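Local coordinates for protein-tyrosine phosphatase mitochondrial 1 (Mus musculus, PDB 3RGO), which dephosphorylates phosphatidylglycerophosphate to phosphatidylglycerol, a step toward cardiolipin in mitochondria, and also acts as a protein phosphatase, at residues D6-L11 with K84-G89; G55-R60 with V79-K84; L61-V64 with V69-L72; G99-A104 with P137-V142; W117-A122 with E145-I150. All blocks are in the same frame, centred on the assembly; numbering follows the deposited sequence.

Contact 1. Residues D6-L11 with K84-G89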
# COMPACT_ATOMS: atom_id res chain seq x y z
N ASP A 6 -7.06 -0.68 8.34
CA ASP A 6 -6.95 -0.68 9.80
C ASP A 6 -6.63 0.73 10.28
O ASP A 6 -6.83 1.71 9.55
CB ASP A 6 -5.94 -1.72 10.31
CG ASP A 6 -4.51 -1.44 9.88
OD1 ASP A 6 -4.22 -0.33 9.38
OD2 ASP A 6 -3.65 -2.33 10.06
N HIS A 7 -6.15 0.85 11.51
CA HIS A 7 -5.88 2.17 12.08
C HIS A 7 -4.80 2.94 11.31
O HIS A 7 -4.74 4.17 11.40
CB HIS A 7 -5.50 2.03 13.56
CG HIS A 7 -5.50 3.33 14.31
ND1 HIS A 7 -4.35 4.04 14.57
CD2 HIS A 7 -6.51 4.04 14.86
CE1 HIS A 7 -4.65 5.14 15.25
NE2 HIS A 7 -5.96 5.16 15.43
N THR A 8 -3.96 2.23 10.56
CA THR A 8 -2.85 2.86 9.83
C THR A 8 -3.11 2.97 8.33
O THR A 8 -2.99 4.05 7.74
CB THR A 8 -1.52 2.08 10.01
OG1 THR A 8 -1.16 2.02 11.40
CG2 THR A 8 -0.39 2.75 9.24
N VAL A 9 -3.48 1.86 7.72
CA VAL A 9 -3.50 1.78 6.26
C VAL A 9 -4.87 2.02 5.63
O VAL A 9 -5.88 1.53 6.11
CB VAL A 9 -2.95 0.42 5.78
CG1 VAL A 9 -3.22 0.23 4.28
CG2 VAL A 9 -1.47 0.33 6.09
N LEU A 10 -4.87 2.80 4.56
CA LEU A 10 -6.03 2.90 3.68
C LEU A 10 -5.63 2.45 2.28
O LEU A 10 -4.49 2.65 1.85
CB LEU A 10 -6.58 4.32 3.65
CG LEU A 10 -6.93 4.92 5.02
CD1 LEU A 10 -5.79 5.78 5.53
CD2 LEU A 10 -8.22 5.73 4.93
N LEU A 11 -6.58 1.83 1.59
CA LEU A 11 -6.37 1.34 0.23
C LEU A 11 -7.44 1.94 -0.67
O LEU A 11 -8.64 1.83 -0.38
CB LEU A 11 -6.46 -0.19 0.20
CG LEU A 11 -6.55 -0.86 -1.17
CD1 LEU A 11 -5.26 -0.68 -1.97
CD2 LEU A 11 -6.90 -2.33 -1.04
N LYS A 84 6.53 2.70 9.90
CA LYS A 84 7.03 4.00 10.33
C LYS A 84 5.87 4.87 10.80
O LYS A 84 5.93 5.46 11.88
CB LYS A 84 7.76 4.69 9.17
CG LYS A 84 8.09 6.15 9.40
CD LYS A 84 8.66 6.78 8.13
CE LYS A 84 9.00 8.25 8.33
NZ LYS A 84 9.65 8.81 7.12
N TYR A 85 4.82 4.95 9.99
CA TYR A 85 3.67 5.78 10.34
C TYR A 85 2.75 5.15 11.39
O TYR A 85 2.12 5.87 12.17
CB TYR A 85 2.92 6.25 9.09
CG TYR A 85 3.66 7.39 8.42
CD1 TYR A 85 3.58 8.68 8.93
CD2 TYR A 85 4.48 7.16 7.33
CE1 TYR A 85 4.28 9.72 8.35
CE2 TYR A 85 5.18 8.19 6.74
CZ TYR A 85 5.08 9.47 7.26
OH TYR A 85 5.78 10.50 6.67
N GLN A 86 2.70 3.83 11.44
CA GLN A 86 1.97 3.15 12.51
C GLN A 86 2.53 3.53 13.88
O GLN A 86 1.78 3.73 14.83
CB GLN A 86 2.02 1.63 12.34
CG GLN A 86 1.33 0.89 13.48
CD GLN A 86 1.54 -0.61 13.43
OE1 GLN A 86 0.87 -1.32 12.67
NE2 GLN A 86 2.46 -1.10 14.25
N ALA A 87 3.86 3.61 13.97
CA ALA A 87 4.52 3.99 15.22
C ALA A 87 4.22 5.43 15.61
O ALA A 87 4.31 5.80 16.78
CB ALA A 87 6.03 3.79 15.10
N LEU A 88 3.87 6.24 14.62
CA LEU A 88 3.57 7.65 14.84
C LEU A 88 2.08 7.85 15.10
O LEU A 88 1.65 8.96 15.40
CB LEU A 88 3.97 8.48 13.61
CG LEU A 88 5.45 8.51 13.22
CD1 LEU A 88 5.63 9.07 11.81
CD2 LEU A 88 6.23 9.32 14.22
N GLY A 89 1.30 6.78 14.96
CA GLY A 89 -0.14 6.86 15.12
C GLY A 89 -0.82 7.60 13.98
O GLY A 89 -1.92 8.12 14.13
O HOH W 1 -2.09 -0.04 12.52
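The imidazole of His7 lies near Gly89, whose carbonyl meets the ring obliquely: His7 CE1 is 4.2 Å from Gly89 O, a loose approach with no polar bond. The amide of Gln86 is the second flat group. Gln86 OE1 accepts from a water at 3.2 Å, and that water also lies 2.5 Å from Thr8 OG1. The water probably links the two side chains, though the second distance is unusually short. The third flat group, the Asp6 carboxylate, works within its own segment. Val9 N reaches Asp6 OD1 nearly head-on at 2.8 Å (175°). Thr8 N meets the same oxygen from above the carboxylate plane, 47° out of it. Two N-H groups on one oxygen hold this turn in shape, and Asp6 OD2 is engaged by Tyr110 OH.

The closest touch is between Thr8 and Gln86, whose side chains cross at about a right angle. Thr8 OG1 sits against the root of the glutamine, 3.3 Å from Gln86 CB and 3.4 Å from Gln86 CG. Thr8 CG2 lies anti to its own N (OG1 chi1 -60°), which brings it to 3.9 Å from Gln86 N. Tyr110 of helix 102-115 packs on both Thr8 and Gln86.

Gly89, the first residue past the helix, has positive phi, and its N bonds back to Gln86 O at 3.1 Å. The contact therefore sets a Schellman motif at the C-terminal end of helix 72-88 beside an Asx turn that leads into strand 9-12. It joins an inner strand to the end of this helix in the alpha/beta fold of dual-specificity phosphatases.

Contact 2. Residues G55-R60 with V79-K84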
# COMPACT_ATOMS: atom_id res chain seq x y z
N GLY A 55 1.84 18.17 4.31
CA GLY A 55 2.48 17.47 5.41
C GLY A 55 2.50 15.96 5.28
O GLY A 55 2.63 15.25 6.27
N VAL A 56 2.35 15.46 4.06
CA VAL A 56 2.46 14.01 3.85
C VAL A 56 3.66 13.61 3.00
O VAL A 56 3.95 14.22 1.97
CB VAL A 56 1.14 13.39 3.31
CG1 VAL A 56 0.13 14.45 2.99
CG2 VAL A 56 1.42 12.47 2.10
N GLU A 57 4.37 12.59 3.46
CA GLU A 57 5.52 12.05 2.76
C GLU A 57 5.08 11.02 1.73
O GLU A 57 4.29 10.12 2.05
CB GLU A 57 6.48 11.41 3.76
CG GLU A 57 7.77 10.88 3.15
CD GLU A 57 8.64 10.16 4.17
OE1 GLU A 57 8.17 9.96 5.31
OE2 GLU A 57 9.78 9.79 3.83
N GLN A 58 5.59 11.14 0.51
CA GLN A 58 5.26 10.20 -0.55
C GLN A 58 6.39 9.21 -0.79
O GLN A 58 7.55 9.61 -0.95
CB GLN A 58 4.94 10.93 -1.86
CG GLN A 58 4.57 10.00 -3.02
CD GLN A 58 4.31 10.75 -4.32
OE1 GLN A 58 5.14 11.52 -4.79
NE2 GLN A 58 3.14 10.52 -4.91
N LEU A 59 6.06 7.93 -0.80
CA LEU A 59 7.00 6.89 -1.21
C LEU A 59 6.55 6.34 -2.56
O LEU A 59 5.43 5.85 -2.70
CB LEU A 59 7.06 5.77 -0.17
CG LEU A 59 7.69 4.45 -0.63
CD1 LEU A 59 9.16 4.65 -1.00
CD2 LEU A 59 7.55 3.39 0.45
N ARG A 60 7.42 6.44 -3.56
CA ARG A 60 7.09 5.94 -4.89
C ARG A 60 7.73 4.59 -5.12
O ARG A 60 8.94 4.43 -4.94
CB ARG A 60 7.53 6.92 -5.98
CG ARG A 60 6.56 8.05 -6.23
CD ARG A 60 6.96 8.83 -7.48
NE ARG A 60 8.34 9.28 -7.40
CZ ARG A 60 8.73 10.42 -6.84
NH1 ARG A 60 7.83 11.24 -6.31
NH2 ARG A 60 10.01 10.75 -6.82
N VAL A 79 6.33 -1.80 3.33
CA VAL A 79 5.84 -2.22 4.62
C VAL A 79 6.50 -1.44 5.77
O VAL A 79 5.82 -0.98 6.68
CB VAL A 79 6.01 -3.74 4.82
CG1 VAL A 79 5.62 -4.16 6.22
CG2 VAL A 79 5.19 -4.50 3.77
N GLN A 80 7.82 -1.29 5.70
CA GLN A 80 8.54 -0.52 6.72
C GLN A 80 8.08 0.93 6.73
O GLN A 80 8.07 1.58 7.78
CB GLN A 80 10.05 -0.61 6.50
CG GLN A 80 10.62 -2.02 6.64
CD GLN A 80 10.31 -2.65 7.99
OE1 GLN A 80 10.45 -2.01 9.04
NE2 GLN A 80 9.90 -3.92 7.98
N PHE A 81 7.71 1.45 5.56
CA PHE A 81 7.17 2.80 5.45
C PHE A 81 5.84 2.90 6.20
O PHE A 81 5.61 3.83 6.96
CB PHE A 81 6.98 3.17 3.98
CG PHE A 81 6.55 4.60 3.74
CD1 PHE A 81 7.48 5.63 3.75
CD2 PHE A 81 5.22 4.90 3.47
CE1 PHE A 81 7.08 6.94 3.52
CE2 PHE A 81 4.82 6.21 3.23
CZ PHE A 81 5.75 7.23 3.25
N ALA A 82 4.97 1.91 5.98
CA ALA A 82 3.69 1.87 6.69
C ALA A 82 3.90 1.76 8.20
O ALA A 82 3.20 2.39 8.98
CB ALA A 82 2.85 0.70 6.19
N LEU A 83 4.88 0.95 8.60
CA LEU A 83 5.15 0.72 10.02
C LEU A 83 5.73 1.96 10.67
O LEU A 83 5.48 2.24 11.84
CB LEU A 83 6.08 -0.48 10.20
CG LEU A 83 5.52 -1.83 9.76
CD1 LEU A 83 6.55 -2.94 9.92
CD2 LEU A 83 4.25 -2.16 10.53
N LYS A 84 6.53 2.70 9.90
CA LYS A 84 7.03 4.00 10.33
C LYS A 84 5.87 4.87 10.80
O LYS A 84 5.93 5.46 11.88
CB LYS A 84 7.76 4.69 9.17
CG LYS A 84 8.09 6.15 9.40
CD LYS A 84 8.66 6.78 8.13
CE LYS A 84 9.00 8.25 8.33
NZ LYS A 84 9.65 8.81 7.12
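Strand 57-60 and helix 79-84 run nearly antiparallel (167°), their axes 10.4 Å apart. They belong to a beta-alpha-beta crossover: strand 57-61 leads through helix 72-88 to strand 91-95, and strand 29-35 lies between the two parallel strands. The helix packs on one face of the sheet, and the side chains of Glu57 and Leu59 point to it from alternate positions of the strand.

Phe81 is the main helix residue here. Its CG is anti to the backbone N (chi1 -174°), which sends the ring out from the helix to the strand. Leu59 CB sits over the middle of one ring face, 3.8 Å from the Phe81 ring centroid, as a CH-pi contact. The leucine then runs back past the ring in the opposite direction, so that Leu59 CD2 comes within 3.6 Å of Phe81 CB. At the ring edge, in its plane, Glu57 O is 3.5 Å from Phe81 CZ. The Glu57 carboxylate is steeply turned to the ring, their planes 70° apart, with Glu57 CD 3.6 Å from Phe81 CE1. Ile33 of the neighbouring strand and Tyr85, edge-to-face, also pack on Phe81.

One helical turn further on, Lys84 reaches down to the same glutamate. Its chain is fully extended and crosses that of Glu57 at about a right angle. Tyr85 OH is a further partner of Glu57 OE1, so two groups of the helix grip one oxygen. The salt bridge itself is short: Lys84 NZ meets the syn lone pair of Glu57 OE1 at 2.6 Å.

Contact 3. Residues L61-V64 with V69-L72. With SO4 (sulfate ion), chain C.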
# COMPACT_ATOMS: atom_id res chain seq x y z
N LEU A 61 6.92 3.62 -5.51
CA LEU A 61 7.42 2.28 -5.80
C LEU A 61 7.00 1.85 -7.19
O LEU A 61 5.93 2.24 -7.68
CB LEU A 61 6.93 1.28 -4.75
CG LEU A 61 7.37 1.50 -3.31
CD1 LEU A 61 6.63 0.56 -2.37
CD2 LEU A 61 8.89 1.33 -3.16
N SER A 62 7.84 1.06 -7.83
CA SER A 62 7.53 0.50 -9.13
C SER A 62 7.34 -1.01 -9.02
O SER A 62 8.04 -1.67 -8.24
CB SER A 62 8.64 0.81 -10.14
OG SER A 62 8.63 2.18 -10.51
N THR A 63 6.40 -1.55 -9.78
CA THR A 63 6.28 -3.00 -9.90
C THR A 63 7.34 -3.48 -10.86
O THR A 63 7.78 -2.74 -11.73
CB THR A 63 4.91 -3.42 -10.46
OG1 THR A 63 4.70 -2.76 -11.72
CG2 THR A 63 3.79 -3.05 -9.50
N VAL A 64 7.76 -4.73 -10.69
CA VAL A 64 8.61 -5.37 -11.68
C VAL A 64 7.74 -5.57 -12.91
O VAL A 64 6.74 -6.28 -12.87
CB VAL A 64 9.13 -6.74 -11.19
CG1 VAL A 64 9.98 -7.40 -12.27
CG2 VAL A 64 9.92 -6.58 -9.90
N VAL A 69 3.79 -6.67 -9.10
CA VAL A 69 4.32 -6.56 -7.75
C VAL A 69 5.75 -6.02 -7.78
O VAL A 69 6.51 -6.35 -8.69
CB VAL A 69 4.37 -7.93 -7.04
CG1 VAL A 69 4.76 -7.77 -5.58
CG2 VAL A 69 3.04 -8.63 -7.14
N PRO A 70 6.10 -5.18 -6.80
CA PRO A 70 7.49 -4.73 -6.68
C PRO A 70 8.42 -5.91 -6.40
O PRO A 70 7.96 -7.05 -6.29
CB PRO A 70 7.46 -3.81 -5.45
CG PRO A 70 6.03 -3.41 -5.29
CD PRO A 70 5.22 -4.56 -5.79
N THR A 71 9.71 -5.63 -6.28
CA THR A 71 10.63 -6.64 -5.81
C THR A 71 10.32 -6.90 -4.34
O THR A 71 9.61 -6.12 -3.70
CB THR A 71 12.08 -6.18 -5.91
OG1 THR A 71 12.22 -4.91 -5.24
CG2 THR A 71 12.50 -6.03 -7.37
N LEU A 72 10.83 -8.00 -3.81
CA LEU A 72 10.75 -8.28 -2.38
C LEU A 72 11.27 -7.07 -1.61
O LEU A 72 10.66 -6.65 -0.63
CB LEU A 72 11.60 -9.50 -2.03
CG LEU A 72 10.91 -10.85 -1.78
CD1 LEU A 72 9.40 -10.76 -1.93
CD2 LEU A 72 11.50 -11.95 -2.67
S SO4 C . 2.76 -4.36 -14.23
O1 SO4 C . 3.88 -4.74 -13.37
O2 SO4 C . 1.68 -5.34 -14.10
O3 SO4 C . 2.28 -3.03 -13.83
O4 SO4 C . 3.21 -4.31 -15.62
O HOH W 2 10.48 -3.02 -7.50
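Ser62 meets Pro70 through its carbonyl. Pro70 CA points a C-H at Ser62 O at 3.5 Å, and Pro70 CB touches the same oxygen at 3.6 Å. A water extends this link. It donates to Ser62 O at 2.9 Å and accepts from Thr71 N, so the two backbones are pinned where they do not bond directly.

The CA atoms come nearest at Thr63 and Pro70. The hydroxyl and the methyl of Thr63 are split between two tasks. Thr63 OG1 sits between the backbone N and the carbonyl carbon (chi1 55°) and turns to a bound sulfate, 2.7 Å from sulfate O1. Asn36 OD1 is also within reach of OG1, so the destination of its proton is not settled. The methyl turns the other way, with Thr63 CG2 3.6 Å from Val69 N. The sulfate is further held by Met66 N and Gly68 N between the two segments, and by Arg102. This loop, between strand 57-61 and helix 72-88, probably corresponds to the loop that carries the general acid in related cysteine phosphatases. Consistent with that, the Thr63 side chain is about 6 Å from that of Cys96, the predicted phosphocysteine residue.

Val64 closes the loop with the one direct hydrogen bond. Val64 N donates to Val69 O at 2.9 Å (161°), from a position well above the carbonyl plane, 43° out of it. The side chains of Val64 and Thr71 cross at about a right angle, with Val64 CG2 3.7 Å from Thr71 CG2. Thr71 is the N-cap of helix 72-88, its OG1 bonding to Asn74 N.

Contact 4. Residues G99-A104 with P137-V142. With SO4 (sulfate ion), chain B; SO4 (sulfate ion), chain C.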
# COMPACT_ATOMS: atom_id res chain seq x y z
N GLY A 99 -7.00 0.72 -7.17
CA GLY A 99 -6.99 0.25 -5.79
C GLY A 99 -7.49 -1.17 -5.64
O GLY A 99 -8.14 -1.50 -4.65
N ARG A 100 -7.19 -2.02 -6.61
CA ARG A 100 -7.75 -3.37 -6.66
C ARG A 100 -6.73 -4.51 -6.73
O ARG A 100 -7.04 -5.64 -6.36
CB ARG A 100 -8.73 -3.50 -7.84
CG ARG A 100 -10.17 -3.17 -7.50
CD ARG A 100 -10.32 -1.79 -6.90
NE ARG A 100 -11.48 -1.69 -6.02
CZ ARG A 100 -12.65 -1.16 -6.38
NH1 ARG A 100 -12.82 -0.67 -7.60
NH2 ARG A 100 -13.64 -1.11 -5.50
N SER A 101 -5.52 -4.21 -7.21
CA SER A 101 -4.59 -5.28 -7.57
C SER A 101 -3.16 -5.05 -7.10
O SER A 101 -2.70 -5.68 -6.14
CB SER A 101 -4.62 -5.50 -9.09
OG SER A 101 -3.78 -6.57 -9.48
N ARG A 102 -2.44 -4.16 -7.78
CA ARG A 102 -1.07 -3.85 -7.42
C ARG A 102 -1.04 -3.23 -6.02
O ARG A 102 -0.21 -3.58 -5.18
CB ARG A 102 -0.46 -2.89 -8.44
CG ARG A 102 -0.30 -3.52 -9.81
CD ARG A 102 -0.20 -2.49 -10.92
NE ARG A 102 -0.18 -3.13 -12.23
CZ ARG A 102 -1.27 -3.50 -12.89
NH1 ARG A 102 -2.47 -3.29 -12.37
NH2 ARG A 102 -1.16 -4.08 -14.08
N SER A 103 -1.97 -2.31 -5.78
CA SER A 103 -2.04 -1.65 -4.49
C SER A 103 -2.58 -2.60 -3.42
O SER A 103 -2.15 -2.56 -2.26
CB SER A 103 -2.89 -0.37 -4.60
OG SER A 103 -4.15 -0.65 -5.17
N ALA A 104 -3.51 -3.47 -3.81
CA ALA A 104 -4.02 -4.51 -2.93
C ALA A 104 -2.90 -5.46 -2.49
O ALA A 104 -2.85 -5.89 -1.34
CB ALA A 104 -5.13 -5.29 -3.62
N PRO A 137 -2.07 -14.90 -9.81
CA PRO A 137 -1.03 -15.87 -9.45
C PRO A 137 0.37 -15.25 -9.44
O PRO A 137 1.15 -15.55 -8.55
CB PRO A 137 -1.15 -16.92 -10.55
CG PRO A 137 -2.60 -16.90 -10.90
CD PRO A 137 -3.05 -15.46 -10.75
N SER A 138 0.66 -14.39 -10.42
CA SER A 138 1.96 -13.74 -10.49
C SER A 138 2.21 -12.86 -9.27
O SER A 138 3.34 -12.71 -8.80
CB SER A 138 2.10 -12.91 -11.77
OG SER A 138 1.32 -11.73 -11.70
N GLN A 139 1.15 -12.26 -8.75
CA GLN A 139 1.27 -11.43 -7.56
C GLN A 139 1.29 -12.28 -6.29
O GLN A 139 2.01 -11.97 -5.34
CB GLN A 139 0.15 -10.39 -7.51
CG GLN A 139 0.24 -9.36 -8.64
CD GLN A 139 -1.05 -8.62 -8.86
OE1 GLN A 139 -2.12 -9.24 -8.89
NE2 GLN A 139 -0.97 -7.30 -9.01
N LEU A 140 0.51 -13.35 -6.29
CA LEU A 140 0.45 -14.24 -5.13
C LEU A 140 1.78 -14.93 -4.85
O LEU A 140 2.16 -15.13 -3.69
CB LEU A 140 -0.64 -15.30 -5.31
CG LEU A 140 -0.91 -16.15 -4.08
CD1 LEU A 140 -1.45 -15.27 -2.95
CD2 LEU A 140 -1.87 -17.30 -4.38
N GLU A 141 2.50 -15.31 -5.90
CA GLU A 141 3.77 -16.00 -5.72
C GLU A 141 4.80 -15.14 -4.98
O GLU A 141 5.56 -15.64 -4.16
CB GLU A 141 4.33 -16.49 -7.06
CG GLU A 141 3.50 -17.59 -7.71
CD GLU A 141 3.45 -18.86 -6.87
OE1 GLU A 141 4.46 -19.60 -6.85
OE2 GLU A 141 2.40 -19.13 -6.24
N VAL A 142 4.81 -13.84 -5.27
CA VAL A 142 5.72 -12.95 -4.57
C VAL A 142 5.31 -12.79 -3.10
O VAL A 142 6.17 -12.75 -2.22
CB VAL A 142 5.84 -11.59 -5.28
CG1 VAL A 142 6.65 -10.61 -4.42
CG2 VAL A 142 6.48 -11.76 -6.65
S SO4 B . -4.30 -1.34 -9.13
O1 SO4 B . -3.58 -2.38 -9.85
O2 SO4 B . -5.70 -1.71 -8.97
O3 SO4 B . -3.69 -1.15 -7.82
O4 SO4 B . -4.24 -0.09 -9.89
S SO4 C . 2.76 -4.36 -14.23
O1 SO4 C . 3.88 -4.74 -13.37
O2 SO4 C . 1.68 -5.34 -14.10
O3 SO4 C . 2.28 -3.03 -13.83
O4 SO4 C . 3.21 -4.31 -15.62
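Gln139 touches the loop before helix 102-115 through its amide. Gln139 NE2 donates to Ser101 OG at 2.9 Å (153°), and the hydroxyl lies in the amide plane. The same NE2 comes 3.9 Å from Arg102 CG. The guanidinium and amide are steeply turned to each other, 71° between planes.

The next shell fixes both partners. Gln139 OE1 accepts from Arg136 N, and NE2 also bonds to Gly68 O, so the amide is held at both ends. Ser101 OG bonds further to Ser134 O. These bonds join helix 137-154 to the phosphate-binding P-loop, the CX5R signature of this family, which runs here from Cys96 to Arg102.

Inside the loop lies a sulfate ringed by backbone N-H groups. Arg100 N meets its O2 at 2.8 Å, Arg102 N meets O1 at 3.0 Å, and Ser103 N meets O3 at 2.9 Å. Ser103 OG adds a bond of 2.7 Å to the same O3, while Lys97 N and Ala98 N bind as well. Arg102 also bonds O1 of this sulfate through NH1, at the edge of the guanidinium. Its chain is extended from CG to NE, and a different edge, that of NE and NH2, reaches a second sulfate: Arg102 NE is 2.9 Å from O3 of that ion, and NH2 is bonded to its O2.

Both ions probably come from the crystallisation liquor. The first sits where a substrate phosphate would be expected, at the N-terminal end of helix 102-115, whose dipole would probably add to the attraction. The second suggests that an anion can also bind next to it, with Arg102 between the two.

Contact 5. Residues W117-A122 with E145-I150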
# COMPACT_ATOMS: atom_id res chain seq x y z
N TRP A 117 0.17 -13.47 9.02
CA TRP A 117 -0.91 -14.18 8.32
C TRP A 117 -0.42 -14.80 7.01
O TRP A 117 0.60 -14.39 6.45
CB TRP A 117 -2.06 -13.22 7.97
CG TRP A 117 -2.98 -12.88 9.10
CD1 TRP A 117 -3.01 -13.44 10.35
CD2 TRP A 117 -4.03 -11.90 9.07
NE1 TRP A 117 -4.02 -12.86 11.10
CE2 TRP A 117 -4.65 -11.91 10.34
CE3 TRP A 117 -4.50 -11.01 8.10
CZ2 TRP A 117 -5.72 -11.07 10.66
CZ3 TRP A 117 -5.56 -10.18 8.42
CH2 TRP A 117 -6.16 -10.22 9.69
N SER A 118 -1.16 -15.79 6.53
CA SER A 118 -0.91 -16.35 5.21
C SER A 118 -1.31 -15.34 4.15
O SER A 118 -2.12 -14.45 4.40
CB SER A 118 -1.71 -17.64 5.02
OG SER A 118 -3.10 -17.36 4.99
N PRO A 119 -0.73 -15.46 2.95
CA PRO A 119 -1.16 -14.56 1.88
C PRO A 119 -2.68 -14.58 1.72
O PRO A 119 -3.29 -13.53 1.63
CB PRO A 119 -0.48 -15.14 0.64
CG PRO A 119 0.78 -15.76 1.18
CD PRO A 119 0.40 -16.32 2.53
N GLU A 120 -3.29 -15.76 1.73
CA GLU A 120 -4.73 -15.86 1.49
C GLU A 120 -5.57 -15.26 2.62
O GLU A 120 -6.64 -14.71 2.37
CB GLU A 120 -5.13 -17.32 1.22
CG GLU A 120 -4.78 -18.28 2.33
CD GLU A 120 -3.44 -18.99 2.13
OE1 GLU A 120 -2.53 -18.42 1.50
OE2 GLU A 120 -3.31 -20.13 2.62
N GLU A 121 -5.09 -15.36 3.86
CA GLU A 121 -5.78 -14.71 4.98
C GLU A 121 -5.81 -13.19 4.81
O GLU A 121 -6.85 -12.56 4.99
CB GLU A 121 -5.11 -15.07 6.31
CG GLU A 121 -5.71 -16.29 6.98
CD GLU A 121 -4.90 -16.75 8.18
OE1 GLU A 121 -3.66 -16.67 8.14
OE2 GLU A 121 -5.52 -17.22 9.15
N ALA A 122 -4.67 -12.62 4.46
CA ALA A 122 -4.55 -11.19 4.23
C ALA A 122 -5.44 -10.74 3.07
O ALA A 122 -6.17 -9.75 3.18
CB ALA A 122 -3.11 -10.83 3.93
N GLU A 145 6.68 -15.63 -1.21
CA GLU A 145 8.10 -15.50 -0.87
C GLU A 145 8.25 -14.50 0.28
O GLU A 145 9.08 -14.68 1.18
CB GLU A 145 8.92 -15.03 -2.08
CG GLU A 145 9.01 -16.04 -3.22
CD GLU A 145 10.15 -17.03 -3.04
OE1 GLU A 145 10.34 -17.54 -1.91
OE2 GLU A 145 10.86 -17.30 -4.03
N PHE A 146 7.43 -13.45 0.24
CA PHE A 146 7.45 -12.44 1.29
C PHE A 146 7.09 -13.08 2.63
O PHE A 146 7.70 -12.79 3.66
CB PHE A 146 6.49 -11.29 0.96
CG PHE A 146 6.55 -10.14 1.93
CD1 PHE A 146 5.68 -10.09 3.02
CD2 PHE A 146 7.46 -9.12 1.77
CE1 PHE A 146 5.73 -9.04 3.91
CE2 PHE A 146 7.52 -8.07 2.65
CZ PHE A 146 6.65 -8.03 3.73
N HIS A 147 6.09 -13.96 2.59
CA HIS A 147 5.65 -14.70 3.77
C HIS A 147 6.77 -15.56 4.36
O HIS A 147 6.93 -15.63 5.58
CB HIS A 147 4.44 -15.58 3.40
CG HIS A 147 3.82 -16.26 4.58
ND1 HIS A 147 3.82 -17.63 4.73
CD2 HIS A 147 3.17 -15.77 5.66
CE1 HIS A 147 3.20 -17.95 5.85
NE2 HIS A 147 2.79 -16.84 6.43
N LYS A 148 7.54 -16.21 3.50
CA LYS A 148 8.67 -17.02 3.95
C LYS A 148 9.76 -16.18 4.60
O LYS A 148 10.36 -16.58 5.60
CB LYS A 148 9.25 -17.82 2.79
CG LYS A 148 8.33 -18.90 2.24
CD LYS A 148 9.00 -19.67 1.12
CE LYS A 148 8.06 -20.71 0.53
NZ LYS A 148 8.72 -21.52 -0.53
N GLU A 149 10.04 -15.01 4.02
CA GLU A 149 11.06 -14.11 4.54
C GLU A 149 10.65 -13.55 5.90
O GLU A 149 11.48 -13.43 6.81
CB GLU A 149 11.33 -12.96 3.57
CG GLU A 149 12.07 -13.37 2.31
CD GLU A 149 12.48 -12.18 1.47
OE1 GLU A 149 11.91 -11.09 1.66
OE2 GLU A 149 13.38 -12.33 0.61
N ILE A 150 9.38 -13.19 6.02
CA ILE A 150 8.83 -12.66 7.26
C ILE A 150 8.96 -13.68 8.39
O ILE A 150 9.34 -13.33 9.51
CB ILE A 150 7.34 -12.29 7.09
CG1 ILE A 150 7.19 -11.04 6.24
CG2 ILE A 150 6.66 -12.13 8.45
CD1 ILE A 150 8.25 -9.99 6.51
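Glu121 OE1 is gripped by Ser118, whose CA rests 3.9 Å from His147 NE2 across the contact. Ser118 N donates to the anti lone pair of Glu121 OE1 at 3.1 Å (171°). Ser118 OG is also near this oxygen, though where its proton goes is not settled. In return Glu121 N donates to Ser118 OG at 3.0 Å. The pair is a capping box, and it starts helix 119-129. The cap holds the turn around Ser118 in place, and it is this turn that leans on helix 137-154.

His147 is the residue that meets it. A chi1 of -174° sets CG opposite the backbone N, and the His147 ring swings off helix 137-154 toward the start of the other helix. Pro119, the first residue of helix 119-129, lies over one ring face. The Pro119 CD methylene is 4.2 Å from the centroid of the His147 ring and displaced toward its rim, a CH-pi contact. The proline and the histidine cross at about a right angle. Ile112 of helix 102-115 also packs on His147. Trp117 stacks its own ring on His115, outside the contact, and turns only its backbone to the histidine.

The contact joins two helices of the C-terminal part of the catalytic domain, away from the active site. Apart from the CH-pi contact it relies on plain proximity. Trp117 O is close to the imidazole, but the angle to NE2 is poor for a hydrogen bond. The oxygen instead comes nearest to a ring carbon, His147 CD2, at 3.0 Å.

Overall arrangement
Contacts 3 and 4 help to build the phosphate pocket. Their centres are 10 Å apart, they share one sulfate, and Val69 CG2 packs 3.3 Å from Gln139 CG. The centres of contacts 1 and 2 are 9 Å apart, both use helix 72-88, and they meet through Tyr85 OH and Glu57 OE1, 2.8 Å apart. Contact 2 runs on in sequence into contact 3, so the strand leads to the pocket rim. Leu11 CD1 of contact 1 reaches Ser103 OG of contact 4 at 3.4 Å, although the centres are 20 Å apart. Contact 5 shares helix 137-154 with contact 4, where Leu140 CD1 touches Pro119 CB, and it touches contact 2 through Val79 CG2 and Phe146 CZ.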